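Local coordinates for uncharacterized conserved protein YndB, AHSA1/START domain (Micromonospora chersina, PDB 6V04), which is of unknown function but, as a START/Bet v1-like protein encoded in the dynemicin locus, probably takes part in dynemicin biosynthesis, at residues 28-32 and 71-77; 58-62 and 259-263; 111-117 and 230-234; 157-162 and 273-277; 223-227 and 238-242. All coordinates share one frame; numbering follows the deposited sequence. Where two conformers were deposited one is given.

Contact 1. Residues 28-32 and 71-77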
# COMPACT_ATOMS: atom_id res chain seq x y z
N TRP A 28 14.87 17.24 -10.51
CA TRP A 28 14.28 17.87 -9.33
C TRP A 28 12.85 18.33 -9.60
O TRP A 28 11.96 18.13 -8.76
CB TRP A 28 15.13 19.05 -8.88
CG TRP A 28 14.55 19.71 -7.68
CD1 TRP A 28 13.94 20.93 -7.62
CD2 TRP A 28 14.52 19.18 -6.35
NE1 TRP A 28 13.52 21.19 -6.34
CE2 TRP A 28 13.87 20.14 -5.54
CE3 TRP A 28 14.98 18.00 -5.76
CZ2 TRP A 28 13.68 19.95 -4.17
CZ3 TRP A 28 14.78 17.82 -4.40
CH2 TRP A 28 14.14 18.78 -3.62
N GLU A 29 12.62 18.99 -10.73
CA GLU A 29 11.25 19.39 -11.08
C GLU A 29 10.35 18.17 -11.19
O GLU A 29 9.21 18.19 -10.71
CB GLU A 29 11.24 20.19 -12.38
CG GLU A 29 11.85 21.57 -12.26
CD GLU A 29 11.19 22.40 -11.18
OE1 GLU A 29 9.94 22.50 -11.17
OE2 GLU A 29 11.92 22.94 -10.32
N ALA A 30 10.85 17.09 -11.80
CA ALA A 30 10.01 15.92 -12.03
C ALA A 30 9.62 15.23 -10.73
O ALA A 30 8.58 14.55 -10.70
CB ALA A 30 10.73 14.93 -12.95
N VAL A 31 10.41 15.37 -9.67
CA VAL A 31 10.07 14.73 -8.40
C VAL A 31 9.45 15.68 -7.39
O VAL A 31 9.13 15.25 -6.27
CB VAL A 31 11.29 14.02 -7.77
CG1 VAL A 31 11.91 13.06 -8.75
CG2 VAL A 31 12.33 15.02 -7.26
N THR A 32 9.22 16.97 -7.75
CA THR A 32 8.59 17.93 -6.83
C THR A 32 7.35 18.62 -7.38
O THR A 32 6.41 18.86 -6.62
CB THR A 32 9.59 19.01 -6.40
OG1 THR A 32 10.15 19.67 -7.55
CG2 THR A 32 10.69 18.40 -5.53
N VAL A 71 12.97 19.86 2.59
CA VAL A 71 13.02 20.02 1.15
C VAL A 71 14.23 20.90 0.86
O VAL A 71 14.23 22.10 1.19
CB VAL A 71 11.73 20.63 0.59
CG1 VAL A 71 11.83 20.81 -0.92
CG2 VAL A 71 10.54 19.78 0.97
N GLU A 72 15.28 20.31 0.30
CA GLU A 72 16.46 21.08 -0.08
C GLU A 72 16.55 21.13 -1.60
O GLU A 72 16.89 20.12 -2.23
CB GLU A 72 17.74 20.48 0.51
CG GLU A 72 18.95 21.37 0.32
CD GLU A 72 18.76 22.76 0.93
OE1 GLU A 72 18.37 22.85 2.11
OE2 GLU A 72 18.98 23.75 0.21
N PRO A 73 16.25 22.27 -2.22
CA PRO A 73 16.16 22.34 -3.68
C PRO A 73 17.34 21.74 -4.43
O PRO A 73 18.50 22.01 -4.13
CB PRO A 73 16.03 23.85 -3.94
CG PRO A 73 15.29 24.34 -2.74
CD PRO A 73 15.84 23.54 -1.59
N ARG A 74 17.01 20.92 -5.43
CA ARG A 74 17.98 20.25 -6.30
C ARG A 74 18.95 19.36 -5.52
O ARG A 74 20.05 19.05 -5.99
CB ARG A 74 18.74 21.27 -7.15
CG ARG A 74 17.83 22.04 -8.10
CD ARG A 74 18.54 23.20 -8.78
NE ARG A 74 19.02 24.17 -7.81
CZ ARG A 74 18.25 25.08 -7.22
NH1 ARG A 74 16.96 25.15 -7.49
NH2 ARG A 74 18.79 25.93 -6.34
N ASP A 75 18.51 18.90 -4.35
CA ASP A 75 19.35 18.09 -3.48
C ASP A 75 18.57 16.90 -2.93
O ASP A 75 18.85 15.75 -3.31
CB ASP A 75 19.92 18.96 -2.36
CG ASP A 75 20.83 18.21 -1.43
OD1 ASP A 75 20.91 16.97 -1.51
OD2 ASP A 75 21.49 18.88 -0.61
N ARG A 76 17.61 17.13 -2.04
CA ARG A 76 16.93 15.97 -1.48
C ARG A 76 15.60 16.35 -0.84
O ARG A 76 15.34 17.51 -0.51
CB ARG A 76 17.81 15.26 -0.46
CG ARG A 76 17.93 16.00 0.84
CD ARG A 76 19.09 15.44 1.65
NE ARG A 76 20.35 15.74 0.99
CZ ARG A 76 21.52 15.23 1.35
NH1 ARG A 76 21.59 14.37 2.36
NH2 ARG A 76 22.62 15.58 0.70
N LEU A 77 14.76 15.33 -0.71
CA LEU A 77 13.51 15.38 0.02
C LEU A 77 13.59 14.35 1.14
O LEU A 77 13.92 13.19 0.88
CB LEU A 77 12.32 15.03 -0.88
CG LEU A 77 12.08 15.96 -2.07
CD1 LEU A 77 11.23 15.26 -3.11
CD2 LEU A 77 11.41 17.22 -1.59

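Contact 2. Residues 58-62 and 259-263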
# COMPACT_ATOMS: atom_id res chain seq x y z
N PHE A 58 -2.79 7.08 -5.28
CA PHE A 58 -2.45 6.39 -6.52
C PHE A 58 -3.66 6.15 -7.42
O PHE A 58 -3.48 5.66 -8.53
CB PHE A 58 -1.72 5.10 -6.20
CG PHE A 58 -0.46 5.34 -5.43
CD1 PHE A 58 0.62 5.94 -6.04
CD2 PHE A 58 -0.40 5.06 -4.08
CE1 PHE A 58 1.77 6.22 -5.33
CE2 PHE A 58 0.76 5.32 -3.36
CZ PHE A 58 1.83 5.92 -3.99
N GLY A 59 -4.85 6.51 -6.97
CA GLY A 59 -6.03 6.47 -7.81
C GLY A 59 -6.76 5.15 -7.81
O GLY A 59 -7.76 5.00 -8.55
N ASP A 60 -6.32 4.20 -6.98
CA ASP A 60 -6.85 2.85 -6.94
C ASP A 60 -7.26 2.43 -5.54
O ASP A 60 -7.50 1.24 -5.31
CB ASP A 60 -5.83 1.85 -7.51
CG ASP A 60 -4.55 1.80 -6.72
OD1 ASP A 60 -4.44 2.56 -5.74
OD2 ASP A 60 -3.68 1.00 -7.11
N GLY A 61 -7.35 3.36 -4.59
CA GLY A 61 -7.60 3.05 -3.20
C GLY A 61 -6.37 3.20 -2.33
O GLY A 61 -6.52 3.40 -1.12
N ASP A 62 -5.18 3.10 -2.91
CA ASP A 62 -3.94 3.19 -2.14
C ASP A 62 -3.50 4.64 -2.00
O ASP A 62 -3.69 5.47 -2.90
CB ASP A 62 -2.83 2.39 -2.82
CG ASP A 62 -2.97 0.88 -2.66
OD1 ASP A 62 -3.93 0.40 -2.02
OD2 ASP A 62 -2.09 0.19 -3.20
N ARG A 259 -11.27 -3.66 -7.03
CA ARG A 259 -10.01 -3.53 -6.29
C ARG A 259 -10.03 -2.30 -5.40
O ARG A 259 -9.68 -2.37 -4.21
CB ARG A 259 -8.84 -3.49 -7.27
CG ARG A 259 -7.47 -3.51 -6.61
CD ARG A 259 -6.95 -2.14 -6.23
NE ARG A 259 -5.59 -2.32 -5.72
CZ ARG A 259 -5.01 -1.61 -4.77
NH1 ARG A 259 -5.61 -0.60 -4.17
NH2 ARG A 259 -3.78 -1.94 -4.39
N HIS A 260 -10.47 -1.17 -5.95
CA HIS A 260 -10.54 0.08 -5.19
C HIS A 260 -11.49 -0.05 -3.99
O HIS A 260 -11.15 0.33 -2.87
CB HIS A 260 -10.97 1.19 -6.15
CG HIS A 260 -10.75 2.58 -5.63
ND1 HIS A 260 -10.39 3.62 -6.46
CD2 HIS A 260 -10.84 3.10 -4.39
CE1 HIS A 260 -10.29 4.73 -5.75
NE2 HIS A 260 -10.56 4.44 -4.49
N ARG A 261 -12.68 -0.61 -4.21
CA ARG A 261 -13.64 -0.73 -3.13
C ARG A 261 -13.15 -1.67 -2.04
O ARG A 261 -13.33 -1.40 -0.84
CB ARG A 261 -14.98 -1.21 -3.67
CG ARG A 261 -15.66 -0.24 -4.63
CD ARG A 261 -16.93 -0.85 -5.21
NE ARG A 261 -17.92 -1.08 -4.16
CZ ARG A 261 -18.70 -2.16 -4.05
NH1 ARG A 261 -18.64 -3.14 -4.94
NH2 ARG A 261 -19.56 -2.23 -3.05
N PHE A 262 -12.57 -2.80 -2.43
CA PHE A 262 -12.02 -3.71 -1.43
C PHE A 262 -10.83 -3.10 -0.71
O PHE A 262 -10.65 -3.33 0.49
CB PHE A 262 -11.66 -5.04 -2.07
CG PHE A 262 -12.81 -6.01 -2.17
CD1 PHE A 262 -13.73 -5.91 -3.20
CD2 PHE A 262 -12.97 -7.03 -1.25
CE1 PHE A 262 -14.78 -6.82 -3.31
CE2 PHE A 262 -14.01 -7.93 -1.35
CZ PHE A 262 -14.92 -7.83 -2.38
N ALA A 263 -10.02 -2.28 -1.40
CA ALA A 263 -8.90 -1.63 -0.70
C ALA A 263 -9.41 -0.71 0.40
O ALA A 263 -8.83 -0.66 1.50
CB ALA A 263 -8.04 -0.86 -1.69
O HOH W 1 -10.46 3.48 -9.25

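Contact 3. Residues 111-117 and 230-234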
# COMPACT_ATOMS: atom_id res chain seq x y z
N CYS A 111 12.24 1.51 8.35
CA CYS A 111 11.19 1.42 9.33
C CYS A 111 11.62 0.45 10.43
O CYS A 111 11.83 -0.74 10.15
CB CYS A 111 9.89 0.95 8.68
SG CYS A 111 8.51 0.80 9.84
N PRO A 112 11.78 0.91 11.66
CA PRO A 112 12.26 0.01 12.72
C PRO A 112 11.35 -1.19 12.90
O PRO A 112 10.12 -1.04 12.97
CB PRO A 112 12.28 0.91 13.96
CG PRO A 112 12.34 2.30 13.44
CD PRO A 112 11.56 2.28 12.15
N GLY A 113 11.94 -2.37 12.93
CA GLY A 113 11.21 -3.60 13.14
C GLY A 113 10.48 -4.12 11.92
O GLY A 113 9.66 -5.04 12.05
N ARG A 114 10.76 -3.58 10.74
CA ARG A 114 10.09 -4.03 9.53
C ARG A 114 10.26 -5.54 9.36
O ARG A 114 11.40 -6.03 9.36
CB ARG A 114 10.69 -3.31 8.33
CG ARG A 114 10.20 -3.80 6.98
CD ARG A 114 10.73 -2.89 5.91
NE ARG A 114 9.94 -1.67 5.83
CZ ARG A 114 10.38 -0.50 5.38
NH1 ARG A 114 9.53 0.52 5.32
NH2 ARG A 114 11.64 -0.33 5.01
N PRO A 115 9.18 -6.30 9.18
CA PRO A 115 9.33 -7.73 8.92
C PRO A 115 10.19 -7.98 7.69
O PRO A 115 10.06 -7.31 6.67
CB PRO A 115 7.89 -8.21 8.70
CG PRO A 115 7.04 -7.21 9.40
CD PRO A 115 7.76 -5.90 9.25
N GLY A 116 11.10 -8.96 7.80
CA GLY A 116 11.88 -9.35 6.65
C GLY A 116 11.01 -9.74 5.47
O GLY A 116 11.39 -9.53 4.31
N SER A 117 9.82 -10.27 5.75
CA SER A 117 8.90 -10.67 4.69
C SER A 117 8.42 -9.49 3.85
O SER A 117 7.94 -9.70 2.73
CB SER A 117 7.70 -11.40 5.29
OG SER A 117 6.96 -10.54 6.15
N GLU A 230 2.62 -11.09 12.80
CA GLU A 230 4.02 -11.36 13.07
C GLU A 230 4.40 -10.65 14.36
O GLU A 230 4.24 -9.42 14.45
CB GLU A 230 4.91 -10.88 11.92
CG GLU A 230 6.39 -11.08 12.22
CD GLU A 230 7.27 -11.01 10.99
OE1 GLU A 230 6.79 -11.30 9.87
OE2 GLU A 230 8.47 -10.67 11.14
N PRO A 231 4.89 -11.34 15.38
CA PRO A 231 5.22 -10.66 16.63
C PRO A 231 6.52 -9.89 16.52
O PRO A 231 7.40 -10.21 15.72
CB PRO A 231 5.34 -11.81 17.64
CG PRO A 231 5.62 -13.02 16.83
CD PRO A 231 5.06 -12.81 15.46
N GLY A 232 6.62 -8.85 17.34
CA GLY A 232 7.82 -8.04 17.39
C GLY A 232 7.88 -7.22 18.67
O GLY A 232 6.86 -7.01 19.34
N GLU A 233 9.09 -6.78 19.01
CA GLU A 233 9.25 -5.86 20.14
C GLU A 233 8.41 -4.61 19.95
O GLU A 233 7.89 -4.06 20.93
CB GLU A 233 10.72 -5.47 20.31
CG GLU A 233 11.64 -6.60 20.77
CD GLU A 233 13.07 -6.13 20.95
OE1 GLU A 233 13.29 -4.90 21.04
OE2 GLU A 233 13.98 -6.99 21.01
N ARG A 234 8.26 -4.16 18.71
CA ARG A 234 7.51 -2.94 18.42
C ARG A 234 6.00 -3.13 18.56
O ARG A 234 5.27 -2.14 18.54
CB ARG A 234 7.81 -2.45 17.01
CG ARG A 234 7.13 -3.28 15.90
CD ARG A 234 7.55 -2.80 14.52
NE ARG A 234 6.78 -3.45 13.45
CZ ARG A 234 6.83 -3.09 12.18
NH1 ARG A 234 7.61 -2.09 11.78
NH2 ARG A 234 6.08 -3.73 11.28
O HOH W 2 11.02 -10.30 10.59
O HOH W 3 9.21 -11.79 8.31

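Contact 4. Residues 157-162 and 273-277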
# COMPACT_ATOMS: atom_id res chain seq x y z
N LEU A 157 0.01 -3.50 15.98
CA LEU A 157 -0.85 -3.57 17.13
C LEU A 157 -0.01 -3.72 18.39
O LEU A 157 1.09 -4.27 18.35
CB LEU A 157 -1.81 -4.76 17.03
CG LEU A 157 -2.69 -4.83 15.77
CD1 LEU A 157 -3.50 -6.11 15.77
CD2 LEU A 157 -3.59 -3.62 15.65
N PRO A 158 -0.52 -3.26 19.53
CA PRO A 158 0.17 -3.54 20.80
C PRO A 158 0.22 -5.04 21.07
O PRO A 158 -0.58 -5.83 20.56
CB PRO A 158 -0.68 -2.81 21.84
CG PRO A 158 -2.01 -2.62 21.20
CD PRO A 158 -1.75 -2.48 19.72
N ASN A 159 1.21 -5.42 21.88
CA ASN A 159 1.38 -6.79 22.36
C ASN A 159 0.48 -7.04 23.58
O ASN A 159 0.94 -7.40 24.66
CB ASN A 159 2.84 -7.04 22.71
CG ASN A 159 3.73 -7.13 21.49
OD1 ASN A 159 3.33 -7.64 20.45
ND2 ASN A 159 4.96 -6.64 21.62
N GLY A 160 -0.82 -6.84 23.39
CA GLY A 160 -1.79 -6.95 24.47
C GLY A 160 -2.56 -8.26 24.44
O GLY A 160 -2.23 -9.20 23.72
N SER A 161 -3.62 -8.29 25.25
CA SER A 161 -4.42 -9.51 25.42
C SER A 161 -5.33 -9.79 24.22
O SER A 161 -5.60 -10.96 23.93
CB SER A 161 -5.26 -9.41 26.69
OG SER A 161 -6.19 -8.33 26.60
N TRP A 162 -5.84 -8.77 23.54
CA TRP A 162 -6.68 -9.00 22.37
C TRP A 162 -5.79 -9.32 21.19
O TRP A 162 -4.79 -8.63 20.94
CB TRP A 162 -7.54 -7.77 22.06
CG TRP A 162 -8.52 -7.95 20.91
CD1 TRP A 162 -9.80 -8.42 20.98
CD2 TRP A 162 -8.30 -7.63 19.52
NE1 TRP A 162 -10.38 -8.43 19.74
CE2 TRP A 162 -9.49 -7.94 18.82
CE3 TRP A 162 -7.21 -7.11 18.80
CZ2 TRP A 162 -9.62 -7.76 17.44
CZ3 TRP A 162 -7.35 -6.93 17.43
CH2 TRP A 162 -8.55 -7.25 16.77
N ALA A 273 -9.23 -2.96 13.65
CA ALA A 273 -8.39 -3.84 14.45
C ALA A 273 -7.53 -3.04 15.42
O ALA A 273 -7.35 -3.44 16.58
CB ALA A 273 -7.50 -4.71 13.56
N GLU A 274 -6.98 -1.91 14.96
CA GLU A 274 -6.18 -1.07 15.85
C GLU A 274 -7.01 -0.57 17.02
O GLU A 274 -6.54 -0.52 18.16
CB GLU A 274 -5.59 0.10 15.06
CG GLU A 274 -4.77 1.10 15.89
CD GLU A 274 -4.04 2.11 15.02
OE1 GLU A 274 -4.58 2.48 13.96
OE2 GLU A 274 -2.93 2.53 15.40
N GLU A 275 -8.26 -0.17 16.75
CA GLU A 275 -9.14 0.28 17.82
C GLU A 275 -9.45 -0.85 18.79
O GLU A 275 -9.44 -0.64 20.01
CB GLU A 275 -10.43 0.85 17.23
CG GLU A 275 -10.28 2.25 16.66
CD GLU A 275 -11.44 2.67 15.79
OE1 GLU A 275 -11.28 3.62 14.99
OE2 GLU A 275 -12.52 2.05 15.89
N CYS A 276 -9.73 -2.05 18.27
CA CYS A 276 -10.00 -3.19 19.15
C CYS A 276 -8.81 -3.49 20.04
O CYS A 276 -8.97 -3.82 21.22
CB CYS A 276 -10.34 -4.42 18.33
SG CYS A 276 -11.91 -4.31 17.48
N ALA A 277 -7.60 -3.41 19.48
CA ALA A 277 -6.41 -3.76 20.24
C ALA A 277 -6.07 -2.72 21.30
O ALA A 277 -5.29 -3.02 22.22
CB ALA A 277 -5.23 -3.95 19.29

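Contact 5. Residues 223-227 and 238-242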
# COMPACT_ATOMS: atom_id res chain seq x y z
N THR A 223 -11.13 -14.61 -5.71
CA THR A 223 -10.03 -13.87 -5.11
C THR A 223 -9.58 -14.58 -3.84
O THR A 223 -10.32 -15.37 -3.25
CB THR A 223 -10.43 -12.43 -4.80
OG1 THR A 223 -11.46 -12.38 -3.81
CG2 THR A 223 -10.90 -11.71 -6.05
N ALA A 224 -8.32 -14.34 -3.45
CA ALA A 224 -7.67 -15.08 -2.37
C ALA A 224 -7.15 -14.10 -1.34
O ALA A 224 -6.44 -13.15 -1.69
CB ALA A 224 -6.53 -15.95 -2.90
N CYS A 225 -7.47 -14.34 -0.08
CA CYS A 225 -7.10 -13.44 1.00
C CYS A 225 -6.26 -14.17 2.03
O CYS A 225 -6.61 -15.28 2.45
CB CYS A 225 -8.34 -12.85 1.67
SG CYS A 225 -7.91 -11.73 2.98
N GLN A 226 -5.18 -13.53 2.44
CA GLN A 226 -4.28 -14.05 3.46
C GLN A 226 -4.07 -12.95 4.49
O GLN A 226 -3.68 -11.83 4.14
CB GLN A 226 -2.94 -14.47 2.85
CG GLN A 226 -3.05 -15.56 1.81
CD GLN A 226 -2.41 -15.18 0.49
OE1 GLN A 226 -1.40 -14.49 0.45
NE2 GLN A 226 -3.02 -15.63 -0.61
N VAL A 227 -4.34 -13.27 5.75
CA VAL A 227 -4.13 -12.37 6.88
C VAL A 227 -3.15 -13.06 7.83
O VAL A 227 -3.29 -14.25 8.11
CB VAL A 227 -5.45 -12.06 7.60
CG1 VAL A 227 -5.24 -11.10 8.77
CG2 VAL A 227 -6.46 -11.48 6.63
N LEU A 238 -0.13 -6.81 12.01
CA LEU A 238 -1.25 -7.44 11.34
C LEU A 238 -1.20 -7.04 9.87
O LEU A 238 -1.25 -5.84 9.57
CB LEU A 238 -2.55 -6.98 11.98
CG LEU A 238 -3.82 -7.37 11.25
CD1 LEU A 238 -3.98 -8.87 11.23
CD2 LEU A 238 -5.03 -6.70 11.90
N SER A 239 -1.09 -8.01 8.98
CA SER A 239 -0.97 -7.75 7.56
C SER A 239 -2.04 -8.49 6.79
O SER A 239 -2.48 -9.59 7.18
CB SER A 239 0.41 -8.13 7.02
OG SER A 239 0.62 -9.54 7.07
N VAL A 240 -2.47 -7.90 5.68
CA VAL A 240 -3.44 -8.50 4.79
C VAL A 240 -2.89 -8.46 3.38
O VAL A 240 -2.19 -7.52 2.99
CB VAL A 240 -4.82 -7.81 4.85
CG1 VAL A 240 -4.71 -6.34 4.49
CG2 VAL A 240 -5.79 -8.52 3.90
N SER A 241 -3.19 -9.52 2.62
CA SER A 241 -2.97 -9.56 1.18
C SER A 241 -4.25 -10.09 0.55
O SER A 241 -4.77 -11.13 0.98
CB SER A 241 -1.81 -10.48 0.82
OG SER A 241 -1.66 -10.62 -0.58
N HIS A 242 -4.76 -9.40 -0.47
CA HIS A 242 -5.96 -9.84 -1.16
C HIS A 242 -5.69 -9.77 -2.66
O HIS A 242 -5.53 -8.67 -3.21
CB HIS A 242 -7.15 -8.99 -0.74
CG HIS A 242 -8.47 -9.59 -1.07
ND1 HIS A 242 -9.65 -9.12 -0.54
CD2 HIS A 242 -8.80 -10.62 -1.88
CE1 HIS A 242 -10.66 -9.82 -1.02
NE2 HIS A 242 -10.17 -10.75 -1.83
O HOH W 4 -0.81 -11.39 4.77

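Contact 1. Residues 28-32 and 71-77
Trp28 directs its indole at the 71-77 turn because CG stands opposite the backbone N (chi1 180°). In Leu77, chi1 of -61° sets CG beside the backbone N, which brings CD2 to the far end of that ring and CD1 to Thr32. Backbone covers one indole face. Arg74 N sits over its centre, 3.2 Å from Trp28 CD2, with Pro73 CA and Asp75 N nearer the rim. Thr32 CG2, four residues on, meets the opposite face. The hydroxyl of Thr32 explains this placing: OG1 donates to Trp28 O at 2.7 Å, and the methyl is left toward the ring. Val71 CG1 lies at the edge, in plane, 3.8 Å from Trp28 CZ2. Leu77 CD2 comes obliquely to Trp28 CH2 at 3.7 Å. Leu77 CD1 is 4.0 Å from Thr32 CG2. Leu96 and Trp94 of strand 90-98 add to this apolar cluster. Arg76 grips Asp75 OD1 side-on with NE and NH2, a salt bridge. Two residues, Asp75 and Arg76, stand across from the single Glu72, which makes a classic beta bulge. The whole is a helix packed, chiefly through Trp28, onto the hairpin of strands 63-72 and 76-83, within a START/Bet v1-like fold.

Contact 2. Residues 58-62 and 259-263
The Arg259 guanidinium has the Asp60 carboxylate stacked on one face and Asp62 OD1 at its edge, in plane. The two stacked planes are 7° apart. Asp60 OD2 lies over the centre, 3.7 Å from Arg259 CZ. No N-H points at this carboxylate, so the long pairing is one of charge. The His260 ring carries Gly61 N over the centre of one face and Asp60 C toward the rim. Gly61 CA also makes a CH-pi contact with that ring. At the ring edge, a water bonds to His260 ND1 and donates to Gly59 O.

Asp62 is gripped end-on. Arg259 NH1 meets Asp62 OD1 at 2.9 Å, nearly straight at 163°, and Arg259 NH2 meets Asp62 OD2 at 3.0 Å. Both nitrogens come from above the carboxylate plane. Arg259 NH1 also donates to Asp60 O at 2.9 Å. Asp60 OD1 accepts from Asp62 N, an Asx turn that helps shape the loop. A CB on Gly61 would fall 2.8 Å from Ala263 CB, a clash.

Asp62 also pairs with Arg148, Asp60 OD2 accepts from Arg148 N, and Arg259 donates to Arg148 O and Glu150 O. About 7 Å from the Arg259 side chain is that of Gln149, a magnesium ligand with no metal bound in this chain. The contact ties the loop between strands 53-57 and 63-72 to helix 252-277, beside the chain entering strand 151-157.

Contact 3. Residues 111-117 and 230-234
Cys111 meets Arg234 first: its SG lies at the edge of the guanidinium, 3.6 Å from Arg234 NH1. Pro112 O then accepts from Arg234 NH1 at 3.0 Å, bent to 144°. Gly113 O sits over the centre of one guanidinium face, 3.4 Å from Arg234 CZ. Cys111 to Arg114 form a type II beta turn, with Gly113 in its third position at positive phi. A CB there would run into Arg234 CD. The Arg234 chain is extended from CG to NE, which lets its guanidinium reach this turn. Its NH2 also bonds to Thr237 OG1.

Arg114 turns to Asp109 and Asp12 instead. Pro115 touches both partners. Its CD is 3.4 Å from Arg234 NH2, and its CB is 3.5 Å from Glu230 OE1. Gly116 and Ser117 lie near the start of helix 116-139 and reach Glu230 through water. One water accepts from Gly116 N and donates to Glu230 OE2. Another accepts from Ser117 N and donates to Glu230 OE1 at 2.9 Å.

A carboxylate is thus linked by water to N-H groups near a helix start, where the helix end would probably favour its negative charge. The arginine instead gives one N-H to the carbonyl of Pro112 and has the carbonyl oxygen of Gly113 over its face. The joint is polar and partly water-mediated, with the Pro115 ring wedged between the two charged groups.

Contact 4. Residues 157-162 and 273-277
Trp162 lays its six-membered ring over CB of Cys276. The contact packs the loop that follows strand 151-157 against the last turns of helix 252-277, the long C-terminal helix characteristic of a START/Bet v1-like fold. Cys276 CB stands 3.6 Å from the centroid of the Trp162 six-membered ring and 14° off the ring normal, a CH-pi contact over the face. The sulfur lies further out. Cys276 SG is 4.7 Å from the same Trp162 centroid and approaches obliquely.

The trans setting of chi1 (-176°) points the Trp162 indole at the helix. Its benzene side runs along the helix surface. Trp162 CE3 comes to 3.8 Å from Ala277 CB, and Trp162 CH2 to 4.2 Å from Ala273 CB. The polar NE1 bonds to Asp172 in helix 170-173, which helps fix the rotation of the ring. With an alanine here, Cys276 CB and Ala277 CB would probably lose their cover, and Asp172 OD2 its indole partner.

Leu157 holds the other end of the segment, where the chain is still in the strand. Leu157 CD2 lies 3.6 Å from Glu274 CA and 4.0 Å from Ala277 CB. Leu238 of the adjacent strand 236-243 packs on Leu157 and on Ala273. The side chain of Asn159 bonds to Gly232 O. Ala277 CB is touched by Trp162, Leu157 and Pro158. Pro158 closes over this residue, with its CG 3.5 Å from Ala277 O.

Contact 5. Residues 223-227 and 238-242
Strands 223-227 and 238-242 run antiparallel at 170°, their axes 4.7 Å apart, as the two arms of a beta hairpin. Gln226 and Ser241 form the hydrogen-bonded pair: Gln226 N to Ser241 O and Ser241 N to Gln226 O, each 2.8 Å. Cys225 with His242 and Val227 with Val240 are the flanking non-hydrogen-bonded pairs. CA-H...O contacts, such as Val227 CA to Ser239 O, supplement the N-H...O bonds.

Side chains of Cys225, Val227, Val240 and His242 share one sheet face, covered by helix 252-277, with Trp266 against them. Here Val227 CG2 meets Val240 CG2 at 4.1 Å, and Val227 CG1 meets Leu238 CD1 at 3.6 Å. Cys225 CB stands over the face of the His242 ring. The other face bears Gln226 and Ser241. A water donates to Gln226 O.

His242 CG lies trans to its backbone N (chi1 -163°), and this carries its ring across to Thr223 of the neighbouring strand. His242 NE2 donates to Thr223 OG1 at 2.9 Å, and the acceptor lies in the ring plane. On the ring's other nitrogen, His242 ND1 bonds to Trp266 NE1. A leucine here would probably leave Trp266 NE1 without this acceptor and Thr223 OG1 without its ring donor. Hydrogen bonds thus pass in one chain, from Trp266 through the imidazole to Thr223 OG1 and on to Val214 O, which satisfies these polar atoms within an otherwise apolar layer.

In the fold
Contact 5 is the buried one. It pairs two strands and turns an apolar face to helix 252-277. The same helix serves contacts 2 and 4, the first through charge and the second through an indole and small side chains. Contact 5 touches both: Phe262 packs on His242, and Ala273 and Leu157 pack on Leu238. Contacts 2 and 3 both bring the first half of the chain to the second, contact 2 at helix 252-277 by a salt-bridge network, contact 3 at the loop between strands 223-230 and 236-243 with waters. Contacts 3 and 4 touch at their loops. Contact 1 stands apart, partly buried and apolar, carried by an indole between helix 24-32 and the hairpin of strands 63-72 and 76-83.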